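Local coordinates for lyase/mutase (Burkholderia cenocepacia, PDB 4LSB), which is a lyase/mutase-type protein with a TIM-barrel fold that binds a magnesium ion, at residues Q15-A19 and A115-V120; I33-W38 and F51-T57. All blocks are in the same frame, centred on the assembly; numbering follows the deposited sequence.

Contact 1: Q15-A19 and A115-V120; sequences QARHA and AEAGAV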
loop_
_atom_site.group_PDB
_atom_site.type_symbol
_atom_site.label_atom_id
_atom_site.label_comp_id
_atom_site.label_asym_id
_atom_site.label_seq_id
_atom_site.Cartn_x
_atom_site.Cartn_y
_atom_site.Cartn_z
ATOM N N GLN B 15 6.392 6.868 -24.211
ATOM C CA GLN B 15 7.415 5.931 -23.777
ATOM C C GLN B 15 8.782 6.326 -24.294
ATOM O O GLN B 15 9.761 6.266 -23.547
ATOM C CB GLN B 15 7.124 4.517 -24.234
ATOM C CG GLN B 15 8.075 3.529 -23.586
ATOM C CD GLN B 15 7.633 2.107 -23.747
ATOM O OE1 GLN B 15 6.849 1.788 -24.636
ATOM N NE2 GLN B 15 8.105 1.256 -22.883
ATOM N N ALA B 16 8.848 6.723 -25.561
ATOM C CA ALA B 16 10.113 7.135 -26.135
ATOM C C ALA B 16 10.654 8.401 -25.454
ATOM O O ALA B 16 11.858 8.512 -25.234
ATOM C CB ALA B 16 9.986 7.346 -27.623
ATOM N N ARG B 17 9.762 9.319 -25.097
ATOM C CA ARG B 17 10.149 10.555 -24.384
ATOM C C ARG B 17 10.703 10.173 -23.014
ATOM O O ARG B 17 11.751 10.629 -22.651
ATOM C CB ARG B 17 8.988 11.536 -24.206
ATOM N N HIS B 18 9.997 9.317 -22.282
ATOM C CA HIS B 18 10.477 8.872 -20.977
ATOM C C HIS B 18 11.774 8.128 -21.067
ATOM O O HIS B 18 12.627 8.264 -20.185
ATOM C CB HIS B 18 9.463 7.989 -20.296
ATOM C CG HIS B 18 8.279 8.739 -19.814
ATOM N ND1 HIS B 18 7.136 8.114 -19.395
ATOM C CD2 HIS B 18 8.078 10.059 -19.639
ATOM C CE1 HIS B 18 6.271 9.010 -18.972
ATOM N NE2 HIS B 18 6.815 10.207 -19.116
ATOM N N ALA B 19 11.969 7.408 -22.170
ATOM C CA ALA B 19 13.184 6.592 -22.332
ATOM C C ALA B 19 14.396 7.481 -22.466
ATOM O O ALA B 19 15.473 7.242 -21.870
ATOM C CB ALA B 19 13.064 5.652 -23.538
ATOM N N ALA B 115 9.185 -3.984 -21.505
ATOM C CA ALA B 115 9.056 -2.799 -22.343
ATOM C C ALA B 115 7.623 -2.631 -22.826
ATOM O O ALA B 115 7.070 -1.527 -22.801
ATOM C CB ALA B 115 10.037 -2.847 -23.523
ATOM N N GLU B 116 6.996 -3.747 -23.214
ATOM C CA GLU B 116 5.640 -3.714 -23.700
ATOM C C GLU B 116 4.738 -3.172 -22.587
ATOM O O GLU B 116 3.832 -2.388 -22.856
ATOM C CB GLU B 116 5.262 -5.119 -24.162
ATOM C CG GLU B 116 3.974 -5.280 -24.919
ATOM C CD GLU B 116 3.834 -6.732 -25.425
ATOM O OE1 GLU B 116 4.121 -6.971 -26.635
ATOM O OE2 GLU B 116 3.499 -7.647 -24.616
ATOM N N ALA B 117 5.031 -3.524 -21.328
ATOM C CA ALA B 117 4.290 -2.997 -20.174
ATOM C C ALA B 117 4.553 -1.550 -19.851
ATOM O O ALA B 117 3.865 -0.966 -19.000
ATOM C CB ALA B 117 4.550 -3.853 -18.939
ATOM N N GLY B 118 5.547 -0.944 -20.508
ATOM C CA GLY B 118 5.788 0.460 -20.432
ATOM C C GLY B 118 7.061 0.907 -19.751
ATOM O O GLY B 118 7.363 2.100 -19.681
ATOM N N ALA B 119 7.833 -0.047 -19.258
ATOM C CA ALA B 119 9.111 0.275 -18.645
ATOM C C ALA B 119 10.119 0.776 -19.691
ATOM O O ALA B 119 10.142 0.328 -20.832
ATOM C CB ALA B 119 9.657 -0.921 -17.884
ATOM N N VAL B 120 10.972 1.693 -19.263
ATOM C CA VAL B 120 12.046 2.154 -20.117
ATOM C C VAL B 120 13.396 1.708 -19.613
ATOM O O VAL B 120 14.440 2.073 -20.134
ATOM C CB VAL B 120 12.024 3.652 -20.304
ATOM C CG1 VAL B 120 10.840 4.079 -21.133
ATOM C CG2 VAL B 120 12.041 4.382 -18.967
HETATM O O HOH W 1 4.530 0.026 -23.873
#

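Contact 2: I33-W38 and F51-T57; sequences IIPNPW and FEALATT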
loop_
_atom_site.group_PDB
_atom_site.type_symbol
_atom_site.label_atom_id
_atom_site.label_comp_id
_atom_site.label_asym_id
_atom_site.label_seq_id
_atom_site.Cartn_x
_atom_site.Cartn_y
_atom_site.Cartn_z
ATOM N N ILE B 33 18.423 10.160 -7.215
ATOM C CA ILE B 33 17.754 9.124 -6.447
ATOM C C ILE B 33 16.605 8.617 -7.330
ATOM O O ILE B 33 15.882 9.407 -7.928
ATOM C CB ILE B 33 17.200 9.662 -5.113
ATOM C CG1 ILE B 33 18.351 10.102 -4.213
ATOM C CG2 ILE B 33 16.367 8.617 -4.430
ATOM C CD1 ILE B 33 17.944 10.822 -2.924
ATOM N N ILE B 34 16.482 7.308 -7.394
ATOM C CA ILE B 34 15.376 6.645 -8.033
ATOM C C ILE B 34 14.601 5.904 -6.932
ATOM O O ILE B 34 15.029 4.852 -6.414
ATOM C CB ILE B 34 15.797 5.751 -9.207
ATOM C CG1 ILE B 34 14.556 5.205 -9.920
ATOM C CG2 ILE B 34 16.687 4.609 -8.764
ATOM C CD1 ILE B 34 14.851 4.627 -11.292
ATOM N N PRO B 35 13.483 6.514 -6.483
ATOM C CA PRO B 35 12.778 5.895 -5.363
ATOM C C PRO B 35 11.865 4.790 -5.815
ATOM O O PRO B 35 11.562 4.665 -7.024
ATOM C CB PRO B 35 11.996 7.070 -4.794
ATOM C CG PRO B 35 11.626 7.841 -5.994
ATOM C CD PRO B 35 12.834 7.770 -6.891
ATOM N N ASN B 36 11.403 3.998 -4.851
ATOM C CA ASN B 36 10.712 2.747 -5.102
ATOM C C ASN B 36 9.280 2.704 -4.469
ATOM O O ASN B 36 9.107 2.219 -3.379
ATOM C CB ASN B 36 11.492 1.538 -4.557
ATOM C CG ASN B 36 12.929 1.431 -5.096
ATOM O OD1 ASN B 36 13.825 2.165 -4.659
ATOM N ND2 ASN B 36 13.154 0.527 -6.036
ATOM N N PRO B 37 8.290 3.201 -5.174
ATOM C CA PRO B 37 6.900 2.960 -4.805
ATOM C C PRO B 37 6.498 1.530 -5.038
ATOM O O PRO B 37 7.208 0.810 -5.742
ATOM C CB PRO B 37 6.159 3.863 -5.767
ATOM C CG PRO B 37 6.958 3.743 -6.965
ATOM C CD PRO B 37 8.382 3.667 -6.560
ATOM N N TRP B 38 5.395 1.095 -4.393
ATOM C CA TRP B 38 4.882 -0.268 -4.498
ATOM C C TRP B 38 3.386 -0.320 -4.853
ATOM O O TRP B 38 2.820 -1.399 -4.952
ATOM C CB TRP B 38 5.139 -1.083 -3.185
ATOM C CG TRP B 38 4.428 -0.502 -2.014
ATOM C CD1 TRP B 38 3.186 -0.853 -1.545
ATOM C CD2 TRP B 38 4.855 0.597 -1.224
ATOM N NE1 TRP B 38 2.850 -0.064 -0.473
ATOM C CE2 TRP B 38 3.875 0.810 -0.241
ATOM C CE3 TRP B 38 6.038 1.343 -1.162
ATOM C CZ2 TRP B 38 4.006 1.814 0.740
ATOM C CZ3 TRP B 38 6.125 2.365 -0.206
ATOM C CH2 TRP B 38 5.144 2.566 0.715
ATOM N N PHE B 51 10.425 13.696 -7.833
ATOM C CA PHE B 51 11.364 12.675 -8.349
ATOM C C PHE B 51 11.202 12.582 -9.859
ATOM O O PHE B 51 10.140 12.979 -10.416
ATOM C CB PHE B 51 11.209 11.352 -7.635
ATOM C CG PHE B 51 11.698 11.388 -6.233
ATOM C CD1 PHE B 51 13.052 11.334 -5.964
ATOM C CD2 PHE B 51 10.794 11.511 -5.179
ATOM C CE1 PHE B 51 13.511 11.360 -4.641
ATOM C CE2 PHE B 51 11.261 11.591 -3.863
ATOM C CZ PHE B 51 12.629 11.506 -3.603
ATOM N N GLU B 52 12.285 12.177 -10.526
ATOM C CA GLU B 52 12.325 12.198 -11.999
ATOM C C GLU B 52 12.206 10.819 -12.653
ATOM O O GLU B 52 12.110 10.719 -13.881
ATOM C CB GLU B 52 13.594 12.886 -12.465
ATOM C CG GLU B 52 13.510 14.405 -12.324
ATOM C CD GLU B 52 14.842 15.052 -12.626
ATOM O OE1 GLU B 52 15.043 15.439 -13.787
ATOM O OE2 GLU B 52 15.700 15.144 -11.753
ATOM N N ALA B 53 12.201 9.790 -11.832
ATOM C CA ALA B 53 12.046 8.419 -12.294
ATOM C C ALA B 53 11.584 7.622 -11.136
ATOM O O ALA B 53 11.748 8.055 -9.990
ATOM C CB ALA B 53 13.380 7.910 -12.762
ATOM N N LEU B 54 11.054 6.449 -11.397
ATOM C CA LEU B 54 10.653 5.502 -10.322
ATOM C C LEU B 54 11.215 4.120 -10.645
ATOM O O LEU B 54 11.404 3.792 -11.813
ATOM C CB LEU B 54 9.096 5.430 -10.239
ATOM C CG LEU B 54 8.384 6.770 -10.099
ATOM C CD1 LEU B 54 6.886 6.580 -10.228
ATOM C CD2 LEU B 54 8.696 7.412 -8.788
ATOM N N ALA B 55 11.445 3.303 -9.608
ATOM C CA ALA B 55 11.828 1.936 -9.775
ATOM C C ALA B 55 10.870 1.047 -9.001
ATOM O O ALA B 55 10.503 1.308 -7.831
ATOM C CB ALA B 55 13.252 1.711 -9.295
ATOM N N THR B 56 10.494 -0.061 -9.601
ATOM C CA THR B 56 9.635 -0.998 -8.883
ATOM C C THR B 56 10.503 -1.743 -7.885
ATOM O O THR B 56 11.757 -1.656 -7.929
ATOM C CB THR B 56 8.912 -1.951 -9.823
ATOM O OG1 THR B 56 9.847 -2.764 -10.474
ATOM C CG2 THR B 56 8.085 -1.192 -10.860
ATOM N N THR B 57 9.857 -2.358 -6.906
ATOM C CA THR B 57 10.531 -3.093 -5.839
ATOM C C THR B 57 9.763 -4.400 -5.679
ATOM O O THR B 57 8.617 -4.415 -5.272
ATOM C CB THR B 57 10.575 -2.305 -4.503
ATOM O OG1 THR B 57 10.890 -3.172 -3.419
ATOM C CG2 THR B 57 9.266 -1.585 -4.208
HETATM O O HOH W 2 14.633 11.402 -9.352
HETATM O O HOH W 3 7.171 -1.755 -6.909
#

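Contact 1: Q15-A19 and A115-V120
Ala115 sits in the last turn of helix 104-116. Ala115 O accepts a hydrogen bond from Gln15 NE2 (3.0 Å, nearly straight) and another from Gly118 N (2.8 Å). Water 1 lies within hydrogen-bonding reach of Glu116 O (2.7 Å) and Gln15 OE1 (3.0 Å), with more acceptors around it than protons to give. Gly118 has positive phi and ends the helix in a Schellman motif. A CB here would clash with the preceding carbonyl O, so glycine suits the turn. Ala119 O takes a weak second bond from Gln15 NE2, also 3.0 Å long but bent. Val120 then points toward helix 14-25. Val120 CG1 lies 3.6 Å from Ala19 CB and 3.7 Å from Gln15 CG. Phe157, from a nearby loop, touches both Gln15 and Ala19. The Gln15 amide bonds to backbone O atoms, so the polar part depends on the shape of the helix end, not on side chains there. Val120 supplies most of the apolar part.

Contact 2: I33-W38 and F51-T57
Two short pieces of backbone run side by side, with end-to-end directions 50° apart. At one end Phe51 offers a flat ring, and Pro35 lies on it. Pro35 CG sits 3.8 Å from the centroid of the Phe51 ring, over the face, as a CH-pi contact. Ile33 CG2 adds to this patch, 4.0 Å from Phe51 CE1. The extended Ile34 side chain reaches with its end into the gap between two alanines: Ile34 CD1 is 3.9 Å from Ala53 CB and Ile34 CG1 is 3.8 Å from Ala55 CB. Leu54 CB points away overall but still meets Pro37 CD at 4.1 Å. Leu46 of helix 40-48 packs on Pro35, Pro37 and Leu54. The centre is tied by Ala55 N to Pro35 O (2.9 Å), and Asn36 ND2 bonds to Thr56 O (3.2 Å). Asn36 OD1 is held by Val241 N. Further on, Thr57 CG2 fits near Pro37 O (3.5 Å) and Asn36 CB (3.9 Å). Water 2 bridges Ile33 O and Glu52 N; water 3 bridges Pro37 O and Thr57 N. Arg261 of the second subunit makes a cation-pi contact with the Phe51 ring. Strands 32-34 and 54-55 are the first and second of the eight parallel strands. Strand 32-34, helix 40-48 and strand 54-55 form a beta-alpha-beta crossover, and the meeting of its two strands closes the TIM barrel.

Contact 1 and contact 2 have centres 15 Å apart, and their nearest atoms are about 7 Å apart, so they do not touch. Helix 14-25 leads into strand 32-34, and so joins the first segments of both. The same helix also reaches contact 2 directly, where Phe22 packs on Ile34 and Ala53. The second segments are linked through strand 92-95, which lies between them: Val120 bonds to the backbone of Val92, Leu54 to that of Ser93. The centre of contact 1 is about 15 Å from the chain centre, that of contact 2 about 7 Å. The side chain of Thr57 in contact 2 is about 7 Å from the magnesium ion, whose site includes Ser58, the next residue.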